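Local coordinates for virulence protein vsdE (Salmonella enterica, PDB 5LQ6) that acts as a plasmid-encoded Salmonella effector and cysteine hydrolase that suppresses host immune responses and contributes to bacterial virulence, at residues F167-I172 against V181-S186. The protein carries 4 engineered substitutions. Sequence-based numbering, arbitrary orientation. Where two conformers were deposited one is given.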
loop_
_atom_site.group_PDB
_atom_site.type_symbol
_atom_site.label_atom_id
_atom_site.label_comp_id
_atom_site.label_asym_id
_atom_site.label_seq_id
_atom_site.Cartn_x
_atom_site.Cartn_y
_atom_site.Cartn_z
ATOM N N PHE A 167 -0.289 -1.514 -4.526
ATOM C CA PHE A 167 -0.791 -2.546 -3.641
ATOM C C PHE A 167 0.179 -2.675 -2.464
ATOM O O PHE A 167 1.045 -1.823 -2.291
ATOM C CB PHE A 167 -1.087 -3.851 -4.379
ATOM C CG PHE A 167 0.075 -4.396 -5.183
ATOM C CD1 PHE A 167 0.376 -3.853 -6.401
ATOM C CD2 PHE A 167 0.878 -5.418 -4.688
ATOM C CE1 PHE A 167 1.423 -4.350 -7.159
ATOM C CE2 PHE A 167 1.933 -5.904 -5.440
ATOM C CZ PHE A 167 2.214 -5.353 -6.652
ATOM N N ASN A 168 0.015 -3.670 -1.644
ATOM C CA ASN A 168 0.746 -3.780 -0.384
ATOM C C ASN A 168 1.446 -5.110 -0.234
ATOM O O ASN A 168 1.144 -6.084 -0.915
ATOM C CB ASN A 168 -0.176 -3.556 0.830
ATOM C CG ASN A 168 -0.844 -2.192 0.823
ATOM O OD1 ASN A 168 -1.743 -1.928 0.033
ATOM N ND2 ASN A 168 -0.378 -1.327 1.707
ATOM N N ALA A 169 2.441 -5.162 0.639
ATOM C CA ALA A 169 3.115 -6.412 0.943
ATOM C C ALA A 169 3.474 -6.364 2.442
ATOM O O ALA A 169 3.986 -5.346 2.936
ATOM C CB ALA A 169 4.341 -6.599 0.105
ATOM N N VAL A 170 3.211 -7.460 3.153
ATOM C CA VAL A 170 3.553 -7.585 4.551
ATOM C C VAL A 170 4.221 -8.918 4.792
ATOM O O VAL A 170 3.767 -9.943 4.301
ATOM C CB VAL A 170 2.330 -7.438 5.458
ATOM C CG1 VAL A 170 2.628 -7.640 6.939
ATOM C CG2 VAL A 170 1.668 -6.061 5.308
ATOM N N VAL A 171 5.285 -8.895 5.563
ATOM C CA VAL A 171 5.958 -10.148 5.996
ATOM C C VAL A 171 5.223 -10.723 7.183
ATOM O O VAL A 171 4.985 -10.034 8.203
ATOM C CB VAL A 171 7.435 -9.874 6.347
ATOM C CG1 VAL A 171 8.104 -11.142 6.855
ATOM C CG2 VAL A 171 8.191 -9.285 5.181
ATOM N N ILE A 172 4.818 -11.968 7.029
ATOM C CA ILE A 172 4.082 -12.720 8.050
ATOM C C ILE A 172 5.022 -13.737 8.664
ATOM O O ILE A 172 5.640 -14.501 7.942
ATOM C CB ILE A 172 2.845 -13.438 7.482
ATOM C CG1 ILE A 172 1.913 -12.427 6.802
ATOM C CG2 ILE A 172 2.134 -14.225 8.598
ATOM C CD1 ILE A 172 0.637 -13.031 6.247
ATOM N N VAL A 181 6.396 -13.396 2.461
ATOM C CA VAL A 181 5.722 -12.177 1.995
ATOM C C VAL A 181 4.283 -12.494 1.587
ATOM O O VAL A 181 4.051 -13.371 0.775
ATOM C CB VAL A 181 6.448 -11.579 0.784
ATOM C CG1 VAL A 181 5.761 -10.326 0.268
ATOM C CG2 VAL A 181 7.866 -11.257 1.162
ATOM N N GLN A 182 3.343 -11.786 2.222
ATOM C CA GLN A 182 1.978 -11.789 1.784
ATOM C C GLN A 182 1.684 -10.519 0.994
ATOM O O GLN A 182 1.643 -9.435 1.570
ATOM C CB GLN A 182 1.029 -11.927 2.947
ATOM C CG GLN A 182 -0.437 -11.968 2.574
ATOM C CD GLN A 182 -0.779 -13.192 1.779
ATOM O OE1 GLN A 182 -0.642 -14.333 2.305
ATOM N NE2 GLN A 182 -1.097 -13.032 0.498
ATOM N N PHE A 183 1.468 -10.673 -0.298
ATOM C CA PHE A 183 0.919 -9.555 -1.097
ATOM C C PHE A 183 -0.509 -9.349 -0.747
ATOM O O PHE A 183 -1.268 -10.311 -0.520
ATOM C CB PHE A 183 1.178 -9.792 -2.569
ATOM C CG PHE A 183 2.642 -9.732 -2.932
ATOM C CD1 PHE A 183 3.299 -8.540 -2.950
ATOM C CD2 PHE A 183 3.374 -10.879 -3.248
ATOM C CE1 PHE A 183 4.655 -8.432 -3.294
ATOM C CE2 PHE A 183 4.712 -10.769 -3.579
ATOM C CZ PHE A 183 5.345 -9.558 -3.604
ATOM N N ILE A 184 -0.904 -8.075 -0.715
ATOM C CA ILE A 184 -2.264 -7.663 -0.356
ATOM C C ILE A 184 -2.716 -6.658 -1.411
ATOM O O ILE A 184 -2.045 -5.666 -1.636
ATOM C CB ILE A 184 -2.373 -7.040 1.029
ATOM C CG1 ILE A 184 -1.754 -7.919 2.087
ATOM C CG2 ILE A 184 -3.805 -6.720 1.344
ATOM C CD1 ILE A 184 -1.318 -7.150 3.297
ATOM N N ASP A 185 -3.831 -6.907 -2.062
ATOM C CA ASP A 185 -4.375 -5.948 -3.044
ATOM C C ASP A 185 -5.784 -5.648 -2.625
ATOM O O ASP A 185 -6.725 -6.329 -3.084
ATOM C CB ASP A 185 -4.234 -6.442 -4.484
ATOM C CG ASP A 185 -4.529 -5.385 -5.494
ATOM O OD1 ASP A 185 -5.152 -4.374 -5.131
ATOM O OD2 ASP A 185 -4.094 -5.541 -6.653
ATOM N N SER A 186 -5.982 -4.621 -1.790
ATOM C CA SER A 186 -7.300 -4.297 -1.260
ATOM C C SER A 186 -8.225 -3.780 -2.346
ATOM O O SER A 186 -9.464 -3.822 -2.184
ATOM C CB SER A 186 -7.216 -3.325 -0.120
ATOM O OG SER A 186 -6.692 -2.055 -0.549
HETATM O O HOH W 1 -4.109 -2.547 -1.278
#
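Phe-167 and Phe-183 cross obliquely on one face of an antiparallel strand pair: with CG in the crowded position between the backbone N and carbonyl carbon (chi1 54°), the Phe-167 ring presents its edge to Phe-183, whose CD1 lies in the Phe-167 ring plane, 3.9 Å from Phe-167 CE2. Val-181 CG1 covers one face of the Phe-183 ring, over its centre, while Ala-169 CB comes obliquely to within 3.8 Å of Phe-183 CD1. Helix 129-143 packs on Ala-169, Val-171 and Val-181. On the other face, the side chains of Val-170 and Ile-184 cross obliquely, CG2 of Val-170 3.8 Å from CD1 of Ile-184, and Ile-172 lies alongside Gln-182, its CD1 3.5 Å from CB of Gln-182. The Gln-182 chain, bent at chi2, swings NE2 into a nearly straight bond (2.9 Å) on an in-plane lone pair of Phe-183 O; Arg-55 holds OE1, so both ends of the amide are fixed. Reciprocal backbone bonds join Asn-168 with Ile-184 and Val-170 with Gln-182. Beyond the Asn-168/Ile-184 pair, where strand 181-184 ends, a water donates to Asn-168 OD1 and accepts from Ser-186 N, each at 2.8 Å; Ser-80 O takes the ND2 of Asn-168. Asp-185 rests its carboxylate near Phe-167 CB and bonds through OD2 to His-165 NE2. This beta hairpin thus brings together the histidine and aspartate of a probable Cys-His-Asp triad with Cys-76, as in papain-like (clan CA) cysteine hydrolases.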